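Local coordinates for malic enzyme (Entamoeba histolytica, PDB 3NV9), which probably catalyses the oxidative decarboxylation of malate to pyruvate with NAD or NADP as acceptor, working as a dimer, at residues 355-369 with 404-418. Numbering follows the deposited sequence.
Sequences NQVNNSVGFPGILKG and IIGTMDEPGIFPKEA
V361 pushes its CG2 methyl against the loop 406-408, 3.2 Å from G406 O, and on toward CG of M408, CD1 of I413 and CZ of F414. Its other methyl, CG1, faces I405, so the branched side chain serves two sets of partners; chi1 as modelled, 110°, lies off the usual staggered values. F414 has CG anti to its carbonyl carbon (chi1 -51°), which carries the ring toward helix 363-369; there P364 CB lies 3.8 Å from F414 CD1, while I413 CG2, from the ring's own segment, sits above one face near the rim. Further along, E417 reaches the start of that helix. Its OE2 comes within 2.7 Å of V361 O, a closeness that a proton on the acid would explain, while E417 CB rests on G365 CA. G365 and G369 have only hydrogens here, so segments 363-369 and 413-418 approach to 7.3 Å between axes, crossing at -41°, and A418 CA directs a CH...O contact to G365 O.

At the other end, N355 lays its amide across the I404 side chain at about a right angle and accepts a bent bond from I404 N (2.8 Å to N355 OD1); P401 and V346 carbonyls hold its ND2. I405 points inward, CD1 4.0 Å from V357 CG2 and CG2 against Q356 O. A water donates to Q356 O and G406 O. M408 lays SD 3.2 Å from S360 OG, beside F61 of the second subunit. Within the NAD-binding domain, glycines thus permit close helix packing, while the N355 amide and the bridging water satisfy loop backbone groups in the buried interior.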
loop_
_atom_site.group_PDB
_atom_site.type_symbol
_atom_site.label_atom_id
_atom_site.label_comp_id
_atom_site.label_asym_id
_atom_site.label_seq_id
_atom_site.Cartn_x
_atom_site.Cartn_y
_atom_site.Cartn_z
ATOM N N ASN A 355 -1.104 -30.987 -9.035
ATOM C CA ASN A 355 -0.991 -31.052 -7.582
ATOM C C ASN A 355 -0.148 -29.900 -7.070
ATOM O O ASN A 355 0.941 -30.090 -6.543
ATOM C CB ASN A 355 -0.442 -32.424 -7.118
ATOM C CG ASN A 355 -1.316 -33.630 -7.592
ATOM O OD1 ASN A 355 -2.559 -33.607 -7.510
ATOM N ND2 ASN A 355 -0.651 -34.699 -8.031
ATOM N N GLN A 356 -0.640 -28.679 -7.264
ATOM C CA GLN A 356 0.126 -27.500 -6.837
ATOM C C GLN A 356 -0.049 -27.331 -5.362
ATOM O O GLN A 356 -1.112 -26.879 -4.886
ATOM C CB GLN A 356 -0.263 -26.206 -7.563
ATOM C CG GLN A 356 0.525 -24.986 -6.987
ATOM C CD GLN A 356 0.389 -23.702 -7.798
ATOM O OE1 GLN A 356 1.309 -22.869 -7.827
ATOM N NE2 GLN A 356 -0.732 -23.545 -8.474
ATOM N N VAL A 357 1.009 -27.675 -4.649
ATOM C CA VAL A 357 1.029 -27.576 -3.226
ATOM C C VAL A 357 1.828 -26.321 -2.952
ATOM O O VAL A 357 3.093 -26.353 -2.962
ATOM C CB VAL A 357 1.676 -28.825 -2.666
ATOM C CG1 VAL A 357 2.055 -28.658 -1.177
ATOM C CG2 VAL A 357 0.732 -30.002 -2.868
ATOM N N ASN A 358 1.101 -25.210 -2.762
ATOM C CA ASN A 358 1.675 -23.861 -2.662
ATOM C C ASN A 358 0.773 -23.061 -1.699
ATOM O O ASN A 358 -0.482 -23.217 -1.760
ATOM C CB ASN A 358 1.681 -23.181 -4.054
ATOM C CG ASN A 358 2.496 -21.883 -4.092
ATOM O OD1 ASN A 358 2.107 -20.819 -3.514
ATOM N ND2 ASN A 358 3.666 -21.955 -4.775
ATOM N N ASN A 359 1.370 -22.224 -0.844
ATOM C CA ASN A 359 0.583 -21.425 0.083
ATOM C C ASN A 359 -0.562 -20.528 -0.506
ATOM O O ASN A 359 -1.441 -20.133 0.235
ATOM C CB ASN A 359 1.467 -20.631 1.052
ATOM C CG ASN A 359 2.506 -19.725 0.353
ATOM O OD1 ASN A 359 2.191 -19.039 -0.597
ATOM N ND2 ASN A 359 3.757 -19.696 0.890
ATOM N N SER A 360 -0.502 -20.199 -1.806
ATOM C CA SER A 360 -1.494 -19.387 -2.465
ATOM C C SER A 360 -2.878 -20.007 -2.339
ATOM O O SER A 360 -3.891 -19.359 -2.500
ATOM C CB SER A 360 -1.155 -19.246 -3.961
ATOM O OG SER A 360 -1.127 -20.518 -4.619
ATOM N N VAL A 361 -2.897 -21.276 -2.019
ATOM C CA VAL A 361 -4.119 -22.009 -1.830
ATOM C C VAL A 361 -4.539 -22.150 -0.318
ATOM O O VAL A 361 -5.527 -22.830 0.024
ATOM C CB VAL A 361 -3.995 -23.281 -2.751
ATOM C CG1 VAL A 361 -3.841 -24.531 -2.053
ATOM C CG2 VAL A 361 -5.025 -23.249 -3.862
ATOM N N GLY A 362 -3.816 -21.464 0.573
ATOM C CA GLY A 362 -4.114 -21.443 2.014
ATOM C C GLY A 362 -4.073 -20.032 2.585
ATOM O O GLY A 362 -4.965 -19.632 3.323
ATOM N N PHE A 363 -3.105 -19.215 2.188
ATOM C CA PHE A 363 -3.091 -17.832 2.763
ATOM C C PHE A 363 -4.352 -16.912 2.558
ATOM O O PHE A 363 -4.734 -16.161 3.485
ATOM C CB PHE A 363 -1.755 -17.107 2.506
ATOM C CG PHE A 363 -1.530 -16.636 1.070
ATOM C CD1 PHE A 363 -0.493 -17.156 0.320
ATOM C CD2 PHE A 363 -2.285 -15.596 0.526
ATOM C CE1 PHE A 363 -0.242 -16.714 -0.967
ATOM C CE2 PHE A 363 -2.023 -15.109 -0.749
ATOM C CZ PHE A 363 -1.011 -15.696 -1.517
ATOM N N PRO A 364 -5.018 -16.984 1.379
ATOM C CA PRO A 364 -6.165 -16.066 1.207
ATOM C C PRO A 364 -7.252 -16.356 2.233
ATOM O O PRO A 364 -7.860 -15.417 2.804
ATOM C CB PRO A 364 -6.646 -16.340 -0.228
ATOM C CG PRO A 364 -5.418 -16.874 -0.912
ATOM C CD PRO A 364 -4.673 -17.674 0.132
ATOM N N GLY A 365 -7.435 -17.637 2.495
ATOM C CA GLY A 365 -8.458 -18.132 3.427
ATOM C C GLY A 365 -8.032 -17.925 4.867
ATOM O O GLY A 365 -8.808 -17.442 5.667
ATOM N N ILE A 366 -6.788 -18.261 5.200
ATOM C CA ILE A 366 -6.280 -17.975 6.568
ATOM C C ILE A 366 -6.394 -16.486 6.973
ATOM O O ILE A 366 -7.000 -16.154 7.987
ATOM C CB ILE A 366 -4.855 -18.559 6.769
ATOM C CG1 ILE A 366 -4.903 -20.069 6.641
ATOM C CG2 ILE A 366 -4.252 -18.201 8.139
ATOM C CD1 ILE A 366 -3.487 -20.755 6.392
ATOM N N LEU A 367 -5.821 -15.595 6.180
ATOM C CA LEU A 367 -5.864 -14.196 6.516
ATOM C C LEU A 367 -7.323 -13.698 6.534
ATOM O O LEU A 367 -7.699 -12.894 7.384
ATOM C CB LEU A 367 -5.019 -13.360 5.513
ATOM C CG LEU A 367 -3.505 -13.611 5.663
ATOM C CD1 LEU A 367 -2.685 -13.364 4.397
ATOM C CD2 LEU A 367 -2.942 -12.780 6.859
ATOM N N LYS A 368 -8.130 -14.098 5.563
ATOM C CA LYS A 368 -9.443 -13.524 5.492
ATOM C C LYS A 368 -10.189 -13.887 6.796
ATOM O O LYS A 368 -10.866 -13.047 7.398
ATOM C CB LYS A 368 -10.229 -14.042 4.264
ATOM C CG LYS A 368 -11.582 -13.349 4.064
ATOM C CD LYS A 368 -11.436 -11.858 3.737
ATOM C CE LYS A 368 -12.785 -11.180 3.486
ATOM N NZ LYS A 368 -12.583 -9.721 3.370
ATOM N N GLY A 369 -10.047 -15.147 7.217
ATOM C CA GLY A 369 -10.713 -15.631 8.424
ATOM C C GLY A 369 -10.230 -14.817 9.602
ATOM O O GLY A 369 -11.044 -14.337 10.441
ATOM N N ILE A 404 -4.934 -33.814 -6.047
ATOM C CA ILE A 404 -5.068 -34.132 -4.609
ATOM C C ILE A 404 -5.502 -32.952 -3.719
ATOM O O ILE A 404 -5.705 -33.132 -2.513
ATOM C CB ILE A 404 -3.727 -34.665 -4.017
ATOM C CG1 ILE A 404 -2.649 -33.556 -3.987
ATOM C CG2 ILE A 404 -3.193 -35.927 -4.811
ATOM C CD1 ILE A 404 -1.337 -34.038 -3.297
ATOM N N ILE A 405 -5.649 -31.764 -4.303
ATOM C CA ILE A 405 -5.692 -30.524 -3.486
ATOM C C ILE A 405 -6.490 -29.488 -4.267
ATOM O O ILE A 405 -6.541 -29.542 -5.467
ATOM C CB ILE A 405 -4.230 -29.992 -3.251
ATOM C CG1 ILE A 405 -4.178 -28.831 -2.267
ATOM C CG2 ILE A 405 -3.612 -29.513 -4.560
ATOM C CD1 ILE A 405 -2.851 -28.747 -1.499
ATOM N N GLY A 406 -7.100 -28.527 -3.612
ATOM C CA GLY A 406 -7.822 -27.496 -4.363
ATOM C C GLY A 406 -6.869 -26.541 -5.048
ATOM O O GLY A 406 -5.728 -26.314 -4.579
ATOM N N THR A 407 -7.351 -25.935 -6.119
ATOM C CA THR A 407 -6.514 -25.122 -6.982
ATOM C C THR A 407 -6.958 -23.644 -6.868
ATOM O O THR A 407 -8.032 -23.344 -6.292
ATOM C CB THR A 407 -6.574 -25.613 -8.475
ATOM O OG1 THR A 407 -7.665 -24.958 -9.174
ATOM C CG2 THR A 407 -6.723 -27.157 -8.549
ATOM N N MET A 408 -6.105 -22.762 -7.377
ATOM C CA MET A 408 -6.355 -21.335 -7.373
ATOM C C MET A 408 -7.515 -20.934 -8.288
ATOM O O MET A 408 -8.083 -19.833 -8.150
ATOM C CB MET A 408 -5.105 -20.528 -7.761
ATOM C CG MET A 408 -3.938 -20.720 -6.835
ATOM S SD MET A 408 -2.698 -19.470 -7.231
ATOM C CE MET A 408 -1.859 -20.258 -8.650
ATOM N N ASP A 409 -7.900 -21.839 -9.177
ATOM C CA ASP A 409 -9.105 -21.653 -9.982
ATOM C C ASP A 409 -10.470 -21.968 -9.282
ATOM O O ASP A 409 -11.512 -21.919 -9.923
ATOM C CB ASP A 409 -8.999 -22.568 -11.192
ATOM C CG ASP A 409 -9.758 -22.020 -12.378
ATOM O OD1 ASP A 409 -9.837 -20.770 -12.511
ATOM O OD2 ASP A 409 -10.317 -22.828 -13.128
ATOM N N GLU A 410 -10.429 -22.350 -8.003
ATOM C CA GLU A 410 -11.639 -22.799 -7.258
ATOM C C GLU A 410 -11.952 -21.839 -6.068
ATOM O O GLU A 410 -11.675 -22.116 -4.929
ATOM C CB GLU A 410 -11.512 -24.244 -6.798
ATOM C CG GLU A 410 -11.430 -25.294 -7.959
ATOM C CD GLU A 410 -11.183 -26.742 -7.429
ATOM O OE1 GLU A 410 -10.102 -27.005 -6.840
ATOM O OE2 GLU A 410 -12.064 -27.615 -7.581
ATOM N N PRO A 411 -12.534 -20.693 -6.393
ATOM C CA PRO A 411 -12.724 -19.610 -5.471
ATOM C C PRO A 411 -13.567 -19.971 -4.260
ATOM O O PRO A 411 -13.469 -19.274 -3.247
ATOM C CB PRO A 411 -13.358 -18.501 -6.330
ATOM C CG PRO A 411 -14.055 -19.194 -7.453
ATOM C CD PRO A 411 -13.195 -20.465 -7.700
ATOM N N GLY A 412 -14.300 -21.079 -4.305
ATOM C CA GLY A 412 -15.143 -21.468 -3.151
ATOM C C GLY A 412 -14.281 -22.017 -2.029
ATOM O O GLY A 412 -14.695 -22.047 -0.860
ATOM N N ILE A 413 -13.071 -22.488 -2.358
ATOM C CA ILE A 413 -12.161 -22.908 -1.287
ATOM C C ILE A 413 -12.103 -21.814 -0.242
ATOM O O ILE A 413 -12.049 -22.080 0.976
ATOM C CB ILE A 413 -10.678 -23.104 -1.830
ATOM C CG1 ILE A 413 -10.534 -24.356 -2.683
ATOM C CG2 ILE A 413 -9.657 -23.183 -0.704
ATOM C CD1 ILE A 413 -9.319 -24.283 -3.634
ATOM N N PHE A 414 -12.068 -20.554 -0.666
ATOM C CA PHE A 414 -11.542 -19.579 0.282
ATOM C C PHE A 414 -12.519 -19.056 1.337
ATOM O O PHE A 414 -12.104 -18.858 2.435
ATOM C CB PHE A 414 -10.755 -18.496 -0.428
ATOM C CG PHE A 414 -9.748 -19.057 -1.339
ATOM C CD1 PHE A 414 -8.580 -19.587 -0.827
ATOM C CD2 PHE A 414 -10.022 -19.153 -2.689
ATOM C CE1 PHE A 414 -7.668 -20.226 -1.681
ATOM C CE2 PHE A 414 -9.113 -19.732 -3.566
ATOM C CZ PHE A 414 -7.923 -20.291 -3.061
ATOM N N PRO A 415 -13.803 -18.876 1.011
ATOM C CA PRO A 415 -14.747 -18.552 2.090
ATOM C C PRO A 415 -14.917 -19.707 3.038
ATOM O O PRO A 415 -15.157 -19.504 4.233
ATOM C CB PRO A 415 -16.079 -18.192 1.348
ATOM C CG PRO A 415 -15.901 -18.819 -0.028
ATOM C CD PRO A 415 -14.413 -18.774 -0.327
ATOM N N LYS A 416 -14.749 -20.925 2.548
ATOM C CA LYS A 416 -14.810 -22.054 3.449
ATOM C C LYS A 416 -13.564 -22.062 4.393
ATOM O O LYS A 416 -13.714 -22.219 5.635
ATOM C CB LYS A 416 -14.956 -23.339 2.639
ATOM C CG LYS A 416 -14.755 -24.604 3.385
ATOM C CD LYS A 416 -14.726 -25.734 2.367
ATOM C CE LYS A 416 -14.511 -27.124 3.035
ATOM N NZ LYS A 416 -15.842 -27.545 3.673
ATOM N N GLU A 417 -12.354 -21.900 3.832
ATOM C CA GLU A 417 -11.157 -21.699 4.697
ATOM C C GLU A 417 -11.420 -20.599 5.703
ATOM O O GLU A 417 -11.139 -20.762 6.858
ATOM C CB GLU A 417 -9.854 -21.389 3.931
ATOM C CG GLU A 417 -9.344 -22.562 3.142
ATOM C CD GLU A 417 -8.077 -22.283 2.362
ATOM O OE1 GLU A 417 -7.719 -21.116 2.178
ATOM O OE2 GLU A 417 -7.412 -23.252 1.929
ATOM N N ALA A 418 -12.008 -19.499 5.260
ATOM C CA ALA A 418 -12.112 -18.342 6.112
ATOM C C ALA A 418 -13.003 -18.653 7.310
ATOM O O ALA A 418 -12.685 -18.271 8.441
ATOM C CB ALA A 418 -12.674 -17.154 5.311
HETATM O O HOH W 1 -3.387 -26.049 -6.009
#